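Local coordinates for protein cysteine desulfurase (PDB 6A6E) that probably removes sulfur from cysteine with the help of pyridoxal phosphate, as a SufS-type cysteine desulfurase of a sulfur formation system, at residues S48-E51 against K52-D55. Sequence-based numbering, arbitrary orientation.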
loop_
_atom_site.group_PDB
_atom_site.type_symbol
_atom_site.label_atom_id
_atom_site.label_comp_id
_atom_site.label_asym_id
_atom_site.label_seq_id
_atom_site.Cartn_x
_atom_site.Cartn_y
_atom_site.Cartn_z
ATOM N N SER A 48 5.098 21.655 3.443
ATOM C CA SER A 48 3.881 22.158 2.814
ATOM C C SER A 48 3.108 21.017 2.159
ATOM O O SER A 48 1.887 21.025 2.192
ATOM C CB SER A 48 4.178 23.307 1.831
ATOM O OG SER A 48 4.851 22.875 0.647
ATOM N N VAL A 49 3.825 20.017 1.614
ATOM C CA VAL A 49 3.134 18.860 1.001
ATOM C C VAL A 49 2.425 18.070 2.079
ATOM O O VAL A 49 1.255 17.676 1.920
ATOM C CB VAL A 49 4.099 17.953 0.224
ATOM C CG1 VAL A 49 3.472 16.609 -0.148
ATOM C CG2 VAL A 49 4.596 18.714 -0.993
ATOM N N ILE A 50 3.115 17.828 3.177
ATOM C CA ILE A 50 2.529 17.035 4.229
ATOM C C ILE A 50 1.322 17.737 4.866
ATOM O O ILE A 50 0.344 17.063 5.256
ATOM C CB ILE A 50 3.603 16.663 5.307
ATOM C CG1 ILE A 50 4.726 15.814 4.663
ATOM C CG2 ILE A 50 2.985 15.947 6.470
ATOM C CD1 ILE A 50 4.304 14.481 4.093
ATOM N N GLU A 51 1.363 19.088 4.963
ATOM C CA GLU A 51 0.222 19.876 5.452
ATOM C C GLU A 51 -0.975 19.732 4.530
ATOM O O GLU A 51 -2.116 19.724 4.964
ATOM C CB GLU A 51 0.586 21.402 5.606
ATOM C CG GLU A 51 1.439 21.631 6.834
ATOM C CD GLU A 51 1.924 23.093 7.050
ATOM O OE1 GLU A 51 1.940 23.921 6.088
ATOM O OE2 GLU A 51 2.330 23.377 8.218
ATOM N N LYS A 52 -0.732 19.676 3.239
ATOM C CA LYS A 52 -1.850 19.462 2.361
ATOM C C LYS A 52 -2.494 18.081 2.499
ATOM O O LYS A 52 -3.704 17.953 2.346
ATOM C CB LYS A 52 -1.437 19.683 0.922
ATOM C CG LYS A 52 -1.241 21.152 0.595
ATOM C CD LYS A 52 -0.789 21.270 -0.838
ATOM C CE LYS A 52 -0.346 22.687 -1.140
ATOM N NZ LYS A 52 0.066 22.712 -2.577
ATOM N N MET A 53 -1.689 17.050 2.696
ATOM C CA MET A 53 -2.231 15.716 3.025
ATOM C C MET A 53 -3.019 15.665 4.294
ATOM O O MET A 53 -4.083 14.997 4.368
ATOM C CB MET A 53 -1.108 14.708 3.159
ATOM C CG MET A 53 -0.356 14.480 1.853
ATOM S SD MET A 53 1.116 13.409 2.064
ATOM C CE MET A 53 0.341 12.018 2.810
ATOM N N THR A 54 -2.528 16.382 5.293
ATOM C CA THR A 54 -3.225 16.535 6.562
ATOM C C THR A 54 -4.618 17.210 6.401
ATOM O O THR A 54 -5.614 16.725 6.916
ATOM C CB THR A 54 -2.403 17.403 7.547
ATOM O OG1 THR A 54 -1.272 16.676 7.990
ATOM C CG2 THR A 54 -3.252 17.749 8.799
ATOM N N ASP A 55 -4.672 18.304 5.650
ATOM C CA ASP A 55 -5.926 18.970 5.326
ATOM C C ASP A 55 -6.901 18.017 4.574
ATOM O O ASP A 55 -8.095 17.986 4.841
ATOM C CB ASP A 55 -5.654 20.238 4.498
ATOM C CG ASP A 55 -6.935 20.844 3.887
ATOM O OD1 ASP A 55 -7.640 21.551 4.611
ATOM O OD2 ASP A 55 -7.255 20.578 2.686
HETATM O O HOH W 1 3.249 22.485 -1.362
#
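Two successive turns of helix 47-59, near the start of the class-V aminotransferase-type chain, are joined by the i to i+4 bonds K52 N to S48 O and M53 N to V49 O (3.1 Å each) and T54 N to I50 O and D55 N to E51 O (3.0 Å each). On one flank, I50 and M53 meet three residues apart: the CD1 end of I50 lies 3.9 Å from SD of M53, the two chains crossing at a slant. CG of M53 lies anti to the carbonyl carbon (chi1 -64°) and the chain runs on extended to SD, which brings the sulfur beside I50. This helix packs against helix 290-306 of the same subunit, where V49 lies on T299 and Y302, and M53 on T291. On the side it shares with I50, T54 sets OG1 beside its own backbone N (chi1 -71°) and back toward the preceding turn, 3.2 Å from I50 O, the carbonyl that already accepts T54 N. T54 also packs on T54 of the second subunit, as does I50, placing this flank at the dimer interface. K52 runs extended back along the helix toward its N-terminal end, its CG 3.5 Å from S48 O. One water links the two tips, lying 2.6 Å from OG of S48 and accepting a long, weak bond from NZ of K52 at 3.4 Å. The carboxylate of E51 turns instead to K47, one turn earlier, with which OE2 forms a salt bridge.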